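TarM (Staphylococcus aureus subsp. aureus 21178, PDB 4X7R) is a GT-B-type protein of the glycosyltransferase group 1 family, with two Rossmann-like domains and a large antiparallel sheet inserted in the first. Local coordinates at residues I38-D42 against C207-L211; F73-S77 against V193-K197. The protein carries 1 engineered substitution. One frame throughout, in Å; residues are numbered along the deposited sequence.

Interaction 1 (I38-D42 against C207-L211)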
ATOM      1  N   ILE A  38      -7.470   8.675  -7.682  1.00 34.40           N
ATOM      2  CA  ILE A  38      -7.420   7.788  -6.524  1.00 31.54           C
ATOM      3  C   ILE A  38      -8.223   8.370  -5.374  1.00 36.34           C
ATOM      4  O   ILE A  38      -8.105   9.559  -5.093  1.00 35.85           O
ATOM      5  CB  ILE A  38      -5.946   7.471  -6.163  1.00 33.72           C
ATOM      6  CG1 ILE A  38      -5.218   6.788  -7.417  1.00 33.85           C
ATOM      7  CG2 ILE A  38      -5.861   6.596  -4.886  1.00 30.73           C
ATOM      8  CD1 ILE A  38      -3.722   6.460  -7.282  1.00 38.67           C
ATOM      9  N   VAL A  39      -9.074   7.545  -4.744  1.00 34.11           N
ATOM     10  CA  VAL A  39      -9.876   7.937  -3.565  1.00 32.70           C
ATOM     11  C   VAL A  39      -9.334   7.157  -2.360  1.00 35.51           C
ATOM     12  O   VAL A  39      -9.282   5.929  -2.414  1.00 34.33           O
ATOM     13  CB  VAL A  39     -11.390   7.685  -3.750  1.00 34.81           C
ATOM     14  CG1 VAL A  39     -12.186   8.199  -2.540  1.00 34.91           C
ATOM     15  CG2 VAL A  39     -11.899   8.290  -5.064  1.00 34.18           C
ATOM     16  N   THR A  40      -8.902   7.870  -1.302  1.00 32.06           N
ATOM     17  CA  THR A  40      -8.401   7.287  -0.053  1.00 31.14           C
ATOM     18  C   THR A  40      -9.337   7.639   1.107  1.00 35.39           C
ATOM     19  O   THR A  40     -10.142   8.566   0.986  1.00 34.48           O
ATOM     20  CB  THR A  40      -6.938   7.635   0.207  1.00 39.36           C
ATOM     21  OG1 THR A  40      -6.809   9.050   0.408  1.00 36.47           O
ATOM     22  CG2 THR A  40      -6.012   7.135  -0.900  1.00 35.50           C
ATOM     23  N   PHE A  41      -9.245   6.877   2.225  1.00 31.52           N
ATOM     24  CA  PHE A  41     -10.140   7.029   3.366  1.00 31.47           C
ATOM     25  C   PHE A  41      -9.431   7.213   4.701  1.00 36.50           C
ATOM     26  O   PHE A  41     -10.093   7.452   5.694  1.00 37.44           O
ATOM     27  CB  PHE A  41     -11.150   5.841   3.414  1.00 33.32           C
ATOM     28  CG  PHE A  41     -11.908   5.649   2.113  1.00 33.78           C
ATOM     29  CD1 PHE A  41     -13.012   6.438   1.808  1.00 34.52           C
ATOM     30  CD2 PHE A  41     -11.509   4.676   1.190  1.00 34.72           C
ATOM     31  CE1 PHE A  41     -13.699   6.280   0.592  1.00 35.97           C
ATOM     32  CE2 PHE A  41     -12.186   4.524  -0.024  1.00 38.02           C
ATOM     33  CZ  PHE A  41     -13.275   5.333  -0.322  1.00 35.75           C
ATOM     34  N   ASP A  42      -8.101   7.157   4.736  1.00 33.11           N
ATOM     35  CA  ASP A  42      -7.398   7.331   5.999  1.00 33.60           C
ATOM     36  C   ASP A  42      -7.199   8.818   6.325  1.00 39.64           C
ATOM     37  O   ASP A  42      -7.363   9.701   5.470  1.00 40.03           O
ATOM     38  CB  ASP A  42      -6.011   6.647   5.927  1.00 35.07           C
ATOM     39  CG  ASP A  42      -5.089   7.332   4.939  1.00 35.62           C
ATOM     40  OD1 ASP A  42      -5.557   7.680   3.834  1.00 38.76           O
ATOM     41  OD2 ASP A  42      -3.894   7.502   5.262  1.00 43.98           O
ATOM     42  N   CYS A 207     -17.976   7.491   4.814  1.00 37.10           N
ATOM     43  CA  CYS A 207     -17.331   7.185   3.521  1.00 35.66           C
ATOM     44  C   CYS A 207     -18.296   6.915   2.402  1.00 38.27           C
ATOM     45  O   CYS A 207     -18.062   7.365   1.292  1.00 36.70           O
ATOM     46  CB  CYS A 207     -16.317   6.067   3.683  1.00 34.98           C
ATOM     47  SG  CYS A 207     -14.916   6.535   4.717  1.00 39.18           S
ATOM     48  N   VAL A 208     -19.434   6.279   2.707  1.00 35.19           N
ATOM     49  CA  VAL A 208     -20.482   6.041   1.707  1.00 35.79           C
ATOM     50  C   VAL A 208     -21.087   7.384   1.269  1.00 43.95           C
ATOM     51  O   VAL A 208     -21.248   7.623   0.072  1.00 43.98           O
ATOM     52  CB  VAL A 208     -21.546   5.034   2.218  1.00 37.45           C
ATOM     53  CG1 VAL A 208     -22.828   5.097   1.381  1.00 37.27           C
ATOM     54  CG2 VAL A 208     -20.974   3.618   2.254  1.00 36.00           C
ATOM     55  N   TYR A 209     -21.383   8.278   2.243  1.00 41.78           N
ATOM     56  CA  TYR A 209     -21.925   9.607   1.951  1.00 40.57           C
ATOM     57  C   TYR A 209     -20.949  10.364   1.060  1.00 41.78           C
ATOM     58  O   TYR A 209     -21.355  10.930   0.050  1.00 40.81           O
ATOM     59  CB  TYR A 209     -22.180  10.382   3.256  1.00 40.36           C
ATOM     60  CG  TYR A 209     -22.468  11.859   3.054  1.00 42.80           C
ATOM     61  CD1 TYR A 209     -23.737  12.300   2.680  1.00 44.98           C
ATOM     62  CD2 TYR A 209     -21.492  12.824   3.310  1.00 43.27           C
ATOM     63  CE1 TYR A 209     -24.018  13.663   2.543  1.00 44.21           C
ATOM     64  CE2 TYR A 209     -21.751  14.184   3.140  1.00 43.97           C
ATOM     65  CZ  TYR A 209     -23.018  14.600   2.767  1.00 50.06           C
ATOM     66  OH  TYR A 209     -23.243  15.945   2.581  1.00 51.39           O
ATOM     67  N   TYR A 210     -19.668  10.364   1.448  1.00 37.87           N
ATOM     68  CA  TYR A 210     -18.584  11.048   0.746  1.00 38.35           C
ATOM     69  C   TYR A 210     -18.513  10.667  -0.741  1.00 41.47           C
ATOM     70  O   TYR A 210     -18.482  11.555  -1.596  1.00 40.05           O
ATOM     71  CB  TYR A 210     -17.244  10.798   1.475  1.00 39.52           C
ATOM     72  CG  TYR A 210     -16.032  11.188   0.657  1.00 42.85           C
ATOM     73  CD1 TYR A 210     -15.837  12.504   0.244  1.00 45.13           C
ATOM     74  CD2 TYR A 210     -15.058  10.248   0.329  1.00 44.49           C
ATOM     75  CE1 TYR A 210     -14.722  12.872  -0.499  1.00 44.64           C
ATOM     76  CE2 TYR A 210     -13.929  10.611  -0.407  1.00 45.80           C
ATOM     77  CZ  TYR A 210     -13.767  11.926  -0.810  1.00 50.32           C
ATOM     78  OH  TYR A 210     -12.653  12.320  -1.490  1.00 56.52           O
ATOM     79  N   LEU A 211     -18.547   9.344  -1.042  1.00 38.41           N
ATOM     80  CA  LEU A 211     -18.537   8.822  -2.415  1.00 38.29           C
ATOM     81  C   LEU A 211     -19.760   9.268  -3.203  1.00 43.03           C
ATOM     82  O   LEU A 211     -19.653   9.475  -4.398  1.00 42.91           O
ATOM     83  CB  LEU A 211     -18.449   7.291  -2.427  1.00 37.46           C
ATOM     84  CG  LEU A 211     -17.132   6.692  -1.937  1.00 40.29           C
ATOM     85  CD1 LEU A 211     -17.251   5.176  -1.819  1.00 39.73           C
ATOM     86  CD2 LEU A 211     -15.960   7.093  -2.865  1.00 38.14           C
TER

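Interaction 2 (F73-S77 against V193-K197)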
ATOM      1  N   PHE A  73     -13.641  17.397   3.660  1.00 36.55           N
ATOM      2  CA  PHE A  73     -14.333  18.197   4.672  1.00 36.76           C
ATOM      3  C   PHE A  73     -13.419  19.256   5.272  1.00 39.69           C
ATOM      4  O   PHE A  73     -13.902  20.309   5.674  1.00 38.14           O
ATOM      5  CB  PHE A  73     -14.925  17.298   5.769  1.00 38.86           C
ATOM      6  CG  PHE A  73     -16.002  16.370   5.263  1.00 40.24           C
ATOM      7  CD1 PHE A  73     -17.239  16.868   4.863  1.00 43.26           C
ATOM      8  CD2 PHE A  73     -15.768  15.007   5.150  1.00 41.15           C
ATOM      9  CE1 PHE A  73     -18.243  16.007   4.416  1.00 43.84           C
ATOM     10  CE2 PHE A  73     -16.764  14.150   4.685  1.00 43.73           C
ATOM     11  CZ  PHE A  73     -17.995  14.656   4.324  1.00 42.01           C
ATOM     12  N   LYS A  74     -12.092  18.979   5.327  1.00 36.15           N
ATOM     13  CA  LYS A  74     -11.095  19.922   5.834  1.00 36.71           C
ATOM     14  C   LYS A  74     -11.047  21.150   4.919  1.00 42.45           C
ATOM     15  O   LYS A  74     -11.009  22.268   5.414  1.00 43.87           O
ATOM     16  CB  LYS A  74      -9.721  19.240   5.920  1.00 37.04           C
ATOM     17  CG  LYS A  74      -8.584  20.102   6.465  1.00 43.02           C
ATOM     18  CD  LYS A  74      -7.366  19.219   6.639  1.00 43.98           C
ATOM     19  CE  LYS A  74      -6.163  19.969   7.126  1.00 61.23           C
ATOM     20  NZ  LYS A  74      -5.191  19.047   7.766  1.00 74.78           N
ATOM     21  N   GLN A  75     -11.071  20.931   3.587  1.00 38.31           N
ATOM     22  CA  GLN A  75     -11.053  21.976   2.563  1.00 37.79           C
ATOM     23  C   GLN A  75     -12.294  22.838   2.635  1.00 42.50           C
ATOM     24  O   GLN A  75     -12.166  24.052   2.543  1.00 42.24           O
ATOM     25  CB  GLN A  75     -10.861  21.378   1.180  1.00 39.50           C
ATOM     26  CG  GLN A  75      -9.401  21.033   0.865  1.00 66.98           C
ATOM     27  CD  GLN A  75      -9.206  20.041  -0.281  1.00 88.82           C
ATOM     28  OE1 GLN A  75     -10.143  19.629  -0.990  1.00 85.60           O
ATOM     29  NE2 GLN A  75      -7.963  19.616  -0.468  1.00 75.15           N
ATOM     30  N   ILE A  76     -13.482  22.249   2.877  1.00 41.66           N
ATOM     31  CA  ILE A  76     -14.742  23.001   3.060  1.00 42.88           C
ATOM     32  C   ILE A  76     -14.608  23.874   4.317  1.00 47.88           C
ATOM     33  O   ILE A  76     -14.903  25.056   4.273  1.00 48.04           O
ATOM     34  CB  ILE A  76     -15.980  22.056   3.119  1.00 44.93           C
ATOM     35  CG1 ILE A  76     -16.218  21.385   1.743  1.00 46.09           C
ATOM     36  CG2 ILE A  76     -17.242  22.807   3.560  1.00 43.86           C
ATOM     37  CD1 ILE A  76     -16.942  20.017   1.829  1.00 49.41           C
ATOM     38  N   SER A  77     -14.076  23.296   5.405  1.00 43.43           N
ATOM     39  CA  SER A  77     -13.854  23.973   6.682  1.00 41.82           C
ATOM     40  C   SER A  77     -12.902  25.160   6.559  1.00 42.35           C
ATOM     41  O   SER A  77     -13.179  26.203   7.131  1.00 43.57           O
ATOM     42  CB  SER A  77     -13.326  22.980   7.711  1.00 41.53           C
ATOM     43  OG  SER A  77     -13.290  23.567   8.999  1.00 35.39           O
ATOM     44  N   VAL A 193     -19.914  15.735  11.403  1.00 32.11           N
ATOM     45  CA  VAL A 193     -19.242  16.624  10.481  1.00 33.08           C
ATOM     46  C   VAL A 193     -19.825  17.999  10.789  1.00 38.40           C
ATOM     47  O   VAL A 193     -20.953  18.319  10.395  1.00 38.38           O
ATOM     48  CB  VAL A 193     -19.387  16.177   8.996  1.00 36.13           C
ATOM     49  CG1 VAL A 193     -18.654  17.133   8.059  1.00 36.02           C
ATOM     50  CG2 VAL A 193     -18.879  14.753   8.802  1.00 34.50           C
ATOM     51  N   LEU A 194     -19.068  18.771  11.577  1.00 36.82           N
ATOM     52  CA  LEU A 194     -19.431  20.117  12.049  1.00 38.88           C
ATOM     53  C   LEU A 194     -19.735  21.050  10.917  1.00 51.26           C
ATOM     54  O   LEU A 194     -20.697  21.791  11.027  1.00 51.49           O
ATOM     55  CB  LEU A 194     -18.325  20.705  12.934  1.00 37.55           C
ATOM     56  CG  LEU A 194     -18.200  20.140  14.345  1.00 40.36           C
ATOM     57  CD1 LEU A 194     -17.454  18.798  14.376  1.00 35.75           C
ATOM     58  CD2 LEU A 194     -17.458  21.096  15.207  1.00 46.82           C
ATOM     59  N   VAL A 195     -18.961  20.965   9.800  1.00 54.60           N
ATOM     60  CA  VAL A 195     -19.099  21.832   8.615  1.00 57.17           C
ATOM     61  C   VAL A 195     -20.430  21.798   7.882  1.00 64.79           C
ATOM     62  O   VAL A 195     -20.849  22.845   7.399  1.00 68.29           O
ATOM     63  CB  VAL A 195     -17.871  21.865   7.671  1.00 61.57           C
ATOM     64  CG1 VAL A 195     -16.653  22.338   8.428  1.00 62.14           C
ATOM     65  CG2 VAL A 195     -17.599  20.512   7.007  1.00 59.77           C
ATOM     66  N   ASN A 196     -21.111  20.644   7.815  1.00 59.85           N
ATOM     67  CA  ASN A 196     -22.429  20.566   7.167  1.00 59.27           C
ATOM     68  C   ASN A 196     -23.542  20.154   8.145  1.00 62.30           C
ATOM     69  O   ASN A 196     -24.664  19.890   7.708  1.00 65.36           O
ATOM     70  CB  ASN A 196     -22.391  19.649   5.927  1.00 60.80           C
ATOM     71  CG  ASN A 196     -22.009  18.209   6.167  1.00 90.61           C
ATOM     72  OD1 ASN A 196     -21.763  17.774   7.292  1.00 81.29           O
ATOM     73  ND2 ASN A 196     -21.953  17.425   5.094  1.00 89.29           N
ATOM     74  N   LYS A 197     -23.228  20.072   9.461  1.00 54.15           N
ATOM     75  CA  LYS A 197     -24.166  19.664  10.509  1.00 54.13           C
ATOM     76  C   LYS A 197     -24.764  18.267  10.258  1.00 56.33           C
ATOM     77  O   LYS A 197     -25.928  18.017  10.590  1.00 57.99           O
ATOM     78  CB  LYS A 197     -25.292  20.710  10.761  1.00 58.39           C
ATOM     79  CG  LYS A 197     -24.877  22.165  11.045  1.00 65.77           C
ATOM     80  CD  LYS A 197     -25.974  22.942  11.871  1.00 69.94           C
ATOM     81  CE  LYS A 197     -27.351  23.096  11.206  1.00 55.80           C
ATOM     82  NZ  LYS A 197     -28.265  24.038  11.945  1.00 39.06           N
TER

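Interaction 1 (I38-D42 against C207-L211)
Val-39 of strand 36-40 and Phe-41, just past its end, reach across to one flank of helix 203-214 and meet Cys-207, Tyr-210 and Leu-211. Of the helix segment, Cys-207 SG comes nearest the phenyl ring, 3.5 Å from Phe-41 CD1, and CB of the same cysteine follows behind it. Measured to the ring centroid, SG stands 59° off the normal, an oblique sulfur-aromatic contact. Further round the ring, Leu-211 CD2 comes to the edge at 4.1 Å from Phe-41 CZ, the two side chains crossing at about a right angle. That methyl also touches Val-39, whose CG1 is 3.9 Å away from Leu-211 CD2. Pointing CG1 of Val-39 anti to its own backbone N (chi1 -176°) brings the same methyl to Tyr-210, with Val-39 CG1 to Tyr-210 CE2 3.7 Å; the two side chains pass one another running opposite ways. Phe-41 CE1 arrives at the edge of the tyrosine ring.

One shell out, Met-7 of strand 3-7 packs on Val-39, Phe-41 and Leu-211, while Lys-233 of helix 231-235 lies against Phe-41, Cys-207 and Leu-211. Tyr-72 meets the Tyr-210 ring. Phe-41 also lines the glycan pocket, touching a bound SUS (2-deoxy-3,6-di-O-sulfo-2-(sulfoamino)-alpha-D-glucopyranose). The whole is helix-on-sheet packing in the N-terminal Rossmann-like domain of the GT-B fold.

Interaction 2 (F73-S77 against V193-K197)
Phe-73 on helix 69-78 packs against segment 193-197, which runs from the end of strand 187-193 into the link to strand 198-200, the last two strands of the long antiparallel sheet inserted in the N-terminal domain of this GT-B protein. From CB, chi1 of -64° sets CG beside the backbone N and brings the ring to Val-193. Phe-73 CG is 3.9 Å from Val-193 CG1, and Phe-73 CD1 comes closer to that methyl, at 3.5 Å. The two side chains cross at about a right angle. Phe-73 CD1 also has Val-195 CG2 at 4.2 Å, a methyl that lies nearer still to the helix carbonyl, 3.9 Å from Phe-73 O. Phe-73 CE1 still touches the Val-193 methyl and lies 4.0 Å from Asn-196 ND2, the ring and amide planes 63° apart. At the tip, CZ reaches Tyr-209 of helix 203-214, whose side chain also lies against Asn-196; Leu-206 of that helix adds a further contact to Phe-73.

A turn later along helix 69-78, Val-195 spreads its branches over Ile-76 and Ser-77. CG2 touches Ile-76 CG2 at the more exposed margin. Ser-77 OG is hydrogen-bonded to Asp-170 OD2 and still touches the other methyl, while Ser-77 CB and Val-195 CG1 press together at a tight 3.5 Å.

In the fold
Helix 203-214 joins the two contacts, whose centres lie 15 Å apart: its residues 207-211 form one half of interaction 1, and Tyr-209, on another side of the helix, is the bridge to interaction 2. Both segments of interaction 2 fall, in sequence, between those of interaction 1. Interaction 1 is wholly buried and lies nearer the centre of the chain, joining the parallel sheet to a helix through aromatic, aliphatic and sulfur groups beside the glycan. Interaction 2 is partly buried, farther out, where the inserted antiparallel sheet meets helix 69-78; it is a phenylalanine-valine contact with an isoleucine, a serine and an asparagine at its sides.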